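Local coordinates for interferon-inducible protein AIM2 (Mus musculus, PDB 4JBM), which senses double-stranded DNA in the cytosol through its HIN domain and triggers assembly of the AIM2 inflammasome, leading to pyroptosis, at residues N13-E18 against I26-V31; P98-L103 against G137-L142. All coordinates share one frame; numbering follows the deposited sequence.

Contact 1. Residues N13-E18 against I26-V31; sequences NPFECE and IFHATV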
ATOM      1  N   ASN A  13       8.349  -7.926  -3.495  1.00 99.59           N
ATOM      2  CA  ASN A  13       9.769  -7.869  -3.828  1.00 98.23           C
ATOM      3  C   ASN A  13      10.192  -6.429  -4.109  1.00 92.91           C
ATOM      4  O   ASN A  13       9.438  -5.664  -4.720  1.00 88.30           O
ATOM      5  CB  ASN A  13      10.095  -8.775  -5.020  1.00100.56           C
ATOM      6  CG  ASN A  13      10.089 -10.250  -4.654  1.00110.30           C
ATOM      7  OD1 ASN A  13      10.963 -10.729  -3.929  1.00112.70           O
ATOM      8  ND2 ASN A  13       9.109 -10.979  -5.172  1.00115.31           N
ATOM      9  N   PRO A  14      11.408  -6.061  -3.675  1.00 93.37           N
ATOM     10  CA  PRO A  14      11.902  -4.686  -3.779  1.00 93.05           C
ATOM     11  C   PRO A  14      11.936  -4.167  -5.215  1.00 92.97           C
ATOM     12  O   PRO A  14      12.192  -4.919  -6.158  1.00 86.83           O
ATOM     13  CB  PRO A  14      13.326  -4.785  -3.224  1.00 95.80           C
ATOM     14  CG  PRO A  14      13.289  -5.966  -2.306  1.00 98.28           C
ATOM     15  CD  PRO A  14      12.366  -6.938  -2.979  1.00 99.03           C
ATOM     16  N   PHE A  15      11.657  -2.879  -5.362  1.00 86.32           N
ATOM     17  CA  PHE A  15      11.667  -2.218  -6.656  1.00 91.10           C
ATOM     18  C   PHE A  15      12.385  -0.904  -6.462  1.00 94.35           C
ATOM     19  O   PHE A  15      12.414  -0.376  -5.350  1.00 85.91           O
ATOM     20  CB  PHE A  15      10.234  -1.962  -7.131  1.00 84.85           C
ATOM     21  CG  PHE A  15       9.438  -1.048  -6.227  1.00 85.63           C
ATOM     22  CD1 PHE A  15       8.872  -1.539  -5.058  1.00 82.47           C
ATOM     23  CD2 PHE A  15       9.242   0.290  -6.547  1.00 72.04           C
ATOM     24  CE1 PHE A  15       8.130  -0.720  -4.218  1.00 77.63           C
ATOM     25  CE2 PHE A  15       8.494   1.120  -5.709  1.00 80.03           C
ATOM     26  CZ  PHE A  15       7.939   0.610  -4.542  1.00 71.61           C
ATOM     27  N   GLU A  16      12.948  -0.354  -7.534  1.00 89.31           N
ATOM     28  CA  GLU A  16      13.658   0.900  -7.387  1.00 87.30           C
ATOM     29  C   GLU A  16      12.653   2.023  -7.213  1.00 80.66           C
ATOM     30  O   GLU A  16      11.699   2.152  -7.978  1.00 88.07           O
ATOM     31  CB  GLU A  16      14.554   1.190  -8.591  1.00 98.28           C
ATOM     32  CG  GLU A  16      15.102   2.608  -8.566  1.00114.96           C
ATOM     33  CD  GLU A  16      15.987   2.930  -9.754  1.00129.78           C
ATOM     34  OE1 GLU A  16      16.131   2.066 -10.644  1.00134.10           O
ATOM     35  OE2 GLU A  16      16.534   4.053  -9.799  1.00134.66           O
ATOM     36  N   CYS A  17      12.885   2.842  -6.198  1.00 74.55           N
ATOM     37  CA  CYS A  17      12.022   3.970  -5.905  1.00 89.64           C
ATOM     38  C   CYS A  17      12.914   5.201  -5.750  1.00 98.89           C
ATOM     39  O   CYS A  17      14.138   5.083  -5.816  1.00 96.55           O
ATOM     40  CB  CYS A  17      11.238   3.679  -4.624  1.00 95.52           C
ATOM     41  SG  CYS A  17      10.222   5.034  -4.031  1.00179.50           S
ATOM     42  N   GLU A  18      12.320   6.376  -5.574  1.00 99.29           N
ATOM     43  CA  GLU A  18      13.114   7.580  -5.330  1.00100.81           C
ATOM     44  C   GLU A  18      13.465   7.705  -3.852  1.00100.74           C
ATOM     45  O   GLU A  18      14.375   7.039  -3.354  1.00104.37           O
ATOM     46  CB  GLU A  18      12.382   8.835  -5.816  1.00104.60           C
ATOM     47  CG  GLU A  18      12.780  10.117  -5.084  1.00104.48           C
ATOM     48  CD  GLU A  18      14.206  10.558  -5.373  1.00120.05           C
ATOM     49  OE1 GLU A  18      14.833  10.011  -6.305  1.00123.86           O
ATOM     50  OE2 GLU A  18      14.702  11.460  -4.660  1.00122.33           O
ATOM     51  N   ILE A  26      13.606   0.214  -2.197  1.00109.48           N
ATOM     52  CA  ILE A  26      12.761  -0.060  -1.041  1.00103.60           C
ATOM     53  C   ILE A  26      11.722  -1.124  -1.317  1.00 97.08           C
ATOM     54  O   ILE A  26      11.527  -1.549  -2.459  1.00 96.75           O
ATOM     55  CB  ILE A  26      11.963   1.187  -0.613  1.00100.68           C
ATOM     56  CG1 ILE A  26      10.887   1.498  -1.647  1.00102.85           C
ATOM     57  CG2 ILE A  26      12.872   2.381  -0.409  1.00 99.55           C
ATOM     58  CD1 ILE A  26       9.685   2.172  -1.058  1.00109.27           C
ATOM     59  N   PHE A  27      11.042  -1.545  -0.255  1.00 93.87           N
ATOM     60  CA  PHE A  27       9.836  -2.341  -0.427  1.00 87.15           C
ATOM     61  C   PHE A  27       8.800  -2.072   0.653  1.00 84.80           C
ATOM     62  O   PHE A  27       9.064  -1.357   1.631  1.00 79.63           O
ATOM     63  CB  PHE A  27      10.126  -3.839  -0.614  1.00 86.32           C
ATOM     64  CG  PHE A  27      10.677  -4.532   0.607  1.00 95.16           C
ATOM     65  CD1 PHE A  27      12.039  -4.514   0.883  1.00 95.25           C
ATOM     66  CD2 PHE A  27       9.835  -5.242   1.454  1.00 97.11           C
ATOM     67  CE1 PHE A  27      12.546  -5.169   1.994  1.00 94.94           C
ATOM     68  CE2 PHE A  27      10.336  -5.902   2.567  1.00 93.57           C
ATOM     69  CZ  PHE A  27      11.693  -5.865   2.838  1.00 92.56           C
ATOM     70  N   HIS A  28       7.611  -2.627   0.438  1.00 86.85           N
ATOM     71  CA  HIS A  28       6.505  -2.468   1.362  1.00 84.94           C
ATOM     72  C   HIS A  28       6.029  -3.820   1.871  1.00 77.94           C
ATOM     73  O   HIS A  28       6.034  -4.817   1.141  1.00 75.10           O
ATOM     74  CB  HIS A  28       5.360  -1.731   0.676  1.00 85.16           C
ATOM     75  CG  HIS A  28       5.675  -0.305   0.368  1.00 81.26           C
ATOM     76  ND1 HIS A  28       6.218   0.100  -0.832  1.00 70.96           N
ATOM     77  CD2 HIS A  28       5.545   0.814   1.120  1.00 80.78           C
ATOM     78  CE1 HIS A  28       6.395   1.407  -0.813  1.00 79.25           C
ATOM     79  NE2 HIS A  28       5.995   1.867   0.358  1.00 76.28           N
ATOM     80  N   ALA A  29       5.593  -3.838   3.125  1.00 72.15           N
ATOM     81  CA  ALA A  29       5.119  -5.060   3.745  1.00 65.51           C
ATOM     82  C   ALA A  29       3.947  -4.753   4.661  1.00 67.05           C
ATOM     83  O   ALA A  29       3.698  -3.601   4.995  1.00 65.86           O
ATOM     84  CB  ALA A  29       6.245  -5.739   4.517  1.00 63.81           C
ATOM     85  N   THR A  30       3.200  -5.782   5.034  1.00 64.09           N
ATOM     86  CA  THR A  30       2.163  -5.631   6.050  1.00 60.46           C
ATOM     87  C   THR A  30       2.511  -6.564   7.183  1.00 65.20           C
ATOM     88  O   THR A  30       2.823  -7.732   6.953  1.00 67.85           O
ATOM     89  CB  THR A  30       0.776  -5.992   5.515  1.00 56.77           C
ATOM     90  OG1 THR A  30       0.470  -5.159   4.394  1.00 60.13           O
ATOM     91  CG2 THR A  30      -0.290  -5.789   6.589  1.00 56.16           C
ATOM     92  N   VAL A  31       2.508  -6.050   8.403  1.00 68.00           N
ATOM     93  CA  VAL A  31       2.823  -6.899   9.545  1.00 65.32           C
ATOM     94  C   VAL A  31       1.731  -6.712  10.586  1.00 70.21           C
ATOM     95  O   VAL A  31       0.925  -5.787  10.481  1.00 77.62           O
ATOM     96  CB  VAL A  31       4.213  -6.578  10.131  1.00 63.32           C
ATOM     97  CG1 VAL A  31       5.291  -6.693   9.062  1.00 62.27           C
ATOM     98  CG2 VAL A  31       4.213  -5.199  10.746  1.00 49.78           C
TER

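Contact 2. Residues P98-L103 against G137-L142; sequences PRISKL and GTMEVL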
ATOM      1  N   PRO A  98      -9.937  -1.188   1.529  1.00 60.07           N
ATOM      2  CA  PRO A  98     -10.884  -0.346   2.270  1.00 53.26           C
ATOM      3  C   PRO A  98     -11.989   0.191   1.352  1.00 48.30           C
ATOM      4  O   PRO A  98     -11.747   0.389   0.161  1.00 46.72           O
ATOM      5  CB  PRO A  98     -10.001   0.808   2.772  1.00 60.87           C
ATOM      6  CG  PRO A  98      -8.585   0.265   2.754  1.00 59.42           C
ATOM      7  CD  PRO A  98      -8.564  -0.647   1.563  1.00 61.24           C
ATOM      8  N   ARG A  99     -13.191   0.390   1.896  1.00 54.04           N
ATOM      9  CA  ARG A  99     -14.279   1.024   1.146  1.00 57.06           C
ATOM     10  C   ARG A  99     -14.005   2.534   0.980  1.00 68.99           C
ATOM     11  O   ARG A  99     -13.244   3.119   1.746  1.00 56.02           O
ATOM     12  CB  ARG A  99     -15.629   0.775   1.842  1.00 60.08           C
ATOM     13  CG  ARG A  99     -16.074  -0.692   1.867  1.00 65.88           C
ATOM     14  CD  ARG A  99     -16.121  -1.289   0.472  1.00 64.93           C
ATOM     15  NE  ARG A  99     -14.852  -1.924   0.131  1.00 50.99           N
ATOM     16  CZ  ARG A  99     -14.524  -2.348  -1.081  1.00 57.42           C
ATOM     17  NH1 ARG A  99     -15.385  -2.235  -2.090  1.00 48.38           N
ATOM     18  NH2 ARG A  99     -13.333  -2.895  -1.280  1.00 51.14           N
ATOM     19  N   ILE A 100     -14.569   3.141  -0.058  1.00 68.80           N
ATOM     20  CA  ILE A 100     -14.389   4.576  -0.309  1.00 71.63           C
ATOM     21  C   ILE A 100     -14.961   5.485   0.797  1.00 72.02           C
ATOM     22  O   ILE A 100     -14.301   6.438   1.222  1.00 76.97           O
ATOM     23  CB  ILE A 100     -14.975   4.957  -1.675  1.00 72.37           C
ATOM     24  CG1 ILE A 100     -14.164   4.285  -2.778  1.00 53.92           C
ATOM     25  CG2 ILE A 100     -14.953   6.461  -1.879  1.00 73.81           C
ATOM     26  CD1 ILE A 100     -14.756   4.463  -4.160  1.00 66.05           C
ATOM     27  N   SER A 101     -16.171   5.180   1.265  1.00 65.60           N
ATOM     28  CA  SER A 101     -16.799   5.935   2.349  1.00 66.92           C
ATOM     29  C   SER A 101     -15.972   5.891   3.631  1.00 88.06           C
ATOM     30  O   SER A 101     -15.998   6.825   4.436  1.00100.99           O
ATOM     31  CB  SER A 101     -18.211   5.410   2.620  1.00 82.59           C
ATOM     32  OG  SER A 101     -18.185   4.080   3.114  1.00 94.93           O
ATOM     33  N   LYS A 102     -15.232   4.804   3.819  1.00 87.05           N
ATOM     34  CA  LYS A 102     -14.355   4.695   4.973  1.00 72.47           C
ATOM     35  C   LYS A 102     -13.115   5.542   4.727  1.00 75.98           C
ATOM     36  O   LYS A 102     -12.648   6.244   5.617  1.00 94.19           O
ATOM     37  CB  LYS A 102     -13.973   3.234   5.210  1.00 71.29           C
ATOM     38  CG  LYS A 102     -13.079   2.993   6.429  1.00 77.31           C
ATOM     39  CD  LYS A 102     -12.512   1.561   6.433  1.00 88.97           C
ATOM     40  CE  LYS A 102     -13.573   0.501   6.114  1.00 80.75           C
ATOM     41  NZ  LYS A 102     -13.178  -0.390   4.975  1.00 66.79           N
ATOM     42  N   LEU A 103     -12.599   5.490   3.505  1.00 58.49           N
ATOM     43  CA  LEU A 103     -11.387   6.220   3.164  1.00 59.19           C
ATOM     44  C   LEU A 103     -11.595   7.726   3.294  1.00 82.35           C
ATOM     45  O   LEU A 103     -10.656   8.458   3.606  1.00 89.90           O
ATOM     46  CB  LEU A 103     -10.925   5.881   1.742  1.00 67.12           C
ATOM     47  CG  LEU A 103     -10.256   4.525   1.508  1.00 75.62           C
ATOM     48  CD1 LEU A 103      -9.779   4.390   0.068  1.00 77.14           C
ATOM     49  CD2 LEU A 103      -9.090   4.361   2.467  1.00 76.97           C
ATOM     50  N   GLY A 137     -19.548   4.922  -2.638  1.00 85.09           N
ATOM     51  CA  GLY A 137     -19.279   6.235  -3.187  1.00 80.44           C
ATOM     52  C   GLY A 137     -18.306   6.217  -4.346  1.00 84.24           C
ATOM     53  O   GLY A 137     -17.935   5.155  -4.850  1.00 84.77           O
ATOM     54  N   THR A 138     -17.919   7.409  -4.792  1.00 80.59           N
ATOM     55  CA  THR A 138     -16.937   7.565  -5.855  1.00 75.29           C
ATOM     56  C   THR A 138     -15.757   8.348  -5.309  1.00 73.23           C
ATOM     57  O   THR A 138     -15.886   9.086  -4.326  1.00 72.97           O
ATOM     58  CB  THR A 138     -17.511   8.306  -7.071  1.00 76.89           C
ATOM     59  OG1 THR A 138     -17.980   9.599  -6.663  1.00 81.01           O
ATOM     60  CG2 THR A 138     -18.662   7.513  -7.676  1.00 60.32           C
ATOM     61  N   MET A 139     -14.606   8.194  -5.951  1.00 62.87           N
ATOM     62  CA  MET A 139     -13.409   8.872  -5.483  1.00 57.34           C
ATOM     63  C   MET A 139     -12.435   9.027  -6.632  1.00 67.04           C
ATOM     64  O   MET A 139     -12.649   8.476  -7.705  1.00 59.62           O
ATOM     65  CB  MET A 139     -12.776   8.074  -4.337  1.00 75.69           C
ATOM     66  CG  MET A 139     -11.877   8.873  -3.412  1.00 77.80           C
ATOM     67  SD  MET A 139     -11.143   7.798  -2.167  1.00 88.71           S
ATOM     68  CE  MET A 139     -10.276   9.029  -1.185  1.00 73.92           C
ATOM     69  N   GLU A 140     -11.387   9.813  -6.425  1.00 70.10           N
ATOM     70  CA  GLU A 140     -10.412  10.036  -7.479  1.00 62.73           C
ATOM     71  C   GLU A 140      -9.018   9.603  -7.035  1.00 52.84           C
ATOM     72  O   GLU A 140      -8.643   9.750  -5.872  1.00 52.24           O
ATOM     73  CB  GLU A 140     -10.460  11.492  -7.932  1.00 78.68           C
ATOM     74  CG  GLU A 140     -11.834  11.895  -8.454  1.00 80.33           C
ATOM     75  CD  GLU A 140     -11.831  13.244  -9.152  1.00 88.25           C
ATOM     76  OE1 GLU A 140     -11.337  14.223  -8.555  1.00 80.77           O
ATOM     77  OE2 GLU A 140     -12.325  13.324 -10.297  1.00 87.54           O
ATOM     78  N   VAL A 141      -8.264   9.028  -7.960  1.00 49.74           N
ATOM     79  CA  VAL A 141      -6.941   8.540  -7.631  1.00 57.79           C
ATOM     80  C   VAL A 141      -5.975   9.257  -8.519  1.00 73.15           C
ATOM     81  O   VAL A 141      -6.012   9.106  -9.738  1.00 69.98           O
ATOM     82  CB  VAL A 141      -6.814   7.025  -7.848  1.00 61.10           C
ATOM     83  CG1 VAL A 141      -5.365   6.584  -7.672  1.00 47.07           C
ATOM     84  CG2 VAL A 141      -7.705   6.300  -6.881  1.00 52.79           C
ATOM     85  N   LEU A 142      -5.121  10.055  -7.893  1.00 69.02           N
ATOM     86  CA  LEU A 142      -4.219  10.933  -8.612  1.00 65.00           C
ATOM     87  C   LEU A 142      -2.850  10.297  -8.766  1.00 58.54           C
ATOM     88  O   LEU A 142      -2.133  10.112  -7.790  1.00 65.92           O
ATOM     89  CB  LEU A 142      -4.120  12.261  -7.858  1.00 74.31           C
ATOM     90  CG  LEU A 142      -3.167  13.374  -8.294  1.00 74.03           C
ATOM     91  CD1 LEU A 142      -3.452  13.804  -9.718  1.00 64.52           C
ATOM     92  CD2 LEU A 142      -3.339  14.540  -7.337  1.00 67.29           C
TER

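Contact 1. Residues N13-E18 against I26-V31
Phe15 and Ile26 form an antiparallel hydrogen-bonded pair, the one bridge that joins 13-18 to 26-31, with their CA atoms 6.1 Å apart. The bond from Phe15 N to Ile26 O is 3.2 Å long and nearly straight at the hydrogen (160°). The return bond, from Ile26 N to Phe15 O, is weak. Ile26 O also receives a CA-H...O contact from Pro14.

The Phe15 and Ile26 side chains lie on the same face of the sheet. Phe15 CG sits between its own backbone N and carbonyl carbon (chi1 62°), and this turns the ring toward His28, whose side chain it crosses at a slant. The two rings meet edge to edge: Phe15 CE1 is 4.0 Å from His28 ND1, and each atom lies near the plane of the other ring. His28 ND1 is buried here without a hydrogen-bond partner in the model. The tip of the Phe15 ring also approaches the end of Ile26: Phe15 CZ is 4.2 Å from Ile26 CD1.

Ile26 also packs against Cys17, whose CB is 3.7 Å from Ile26 CG1. Cys17 SG is disulfide-bonded to Cys179, which also touches Ile26. Pro14 and Phe27 lie side by side and point the same way, with Pro14 CG 3.7 Å from Phe27 CD1. Outside the two segments, Phe181 meets the Phe15 ring edge-to-face, and Phe162 meets the His28 ring.

The arrangement is a beta hairpin of strands 4-16 and 25-32 in the first OB fold of the HIN domain, tied by the Cys17-Cys179 disulfide to the second.

Contact 2. Residues P98-L103 against G137-L142
Ile100 and Met139 run past each other in opposite directions, one from the short helix 100-103 and the other from strand 137-144. This is a short helix packed on the second of the two OB folds of the HIN domain. No hydrogen bond crosses the contact.

Ile100 points toward the strand and touches it with two branches. The CG2 methyl is anti to the backbone N and meets the root of Met139, 3.7 Å from CB. It also lies 3.7 Å from Thr138 O. The CD1 methyl, at the end of the other branch, reaches back toward Gly137.

Met139 leaves the strand toward the helix. Its CG is anti to the backbone N (chi1 -157°) and the chain beyond is fully extended, which carries the sulfur past Ile100. Met139 SD is 4.0 Å from Ile100 CG2. Three residues on, at the other end of this one-turn helix, Leu103 CD1 comes within 4.3 Å of Met139 SD. Met139 meets Ile100 with CB, CG and SD, and the sulfur is also the atom nearest Leu103. Leu174 of strand 171-175 touches both Met139 and Leu103, so the apolar cluster extends to a neighbouring strand.

Arg99 is the N-cap residue, and its carbonyl O accepts a 3.0 Å hydrogen bond from Leu103 N. Ile100 N is bound by Asp134 OD2 and Ser101 N by Thr136 OG1, which fastens the start of the helix to the chain just before the strand. Arg99 packs on a phosphate of the bound DNA.

At phi 155° a beta carbon on Gly137 would press on the carbonyl O of the preceding residue, so the backbone shape itself calls for glycine. Its own carbonyl O lies 3.3 Å from Ile100 CD1.

The two contacts lie on opposite sides of the chain's centre, about 24 Å apart between centres, and share no strand or helix. Contact 1 pairs two strands of one sheet and is partly buried. Contact 2 sets a short helix against a strand of the other sheet and is buried. Their chemistry differs accordingly. Contact 1 combines one good and one weak backbone bond with aromatic and aliphatic side chains, whereas contact 2 depends on aliphatic groups and a thioether. Contact 2 comes within about 4 Å of the DNA at its nearest atom, against about 10 Å for contact 1. Contact 1 lies where the two OB folds meet, while contact 2 belongs to the second.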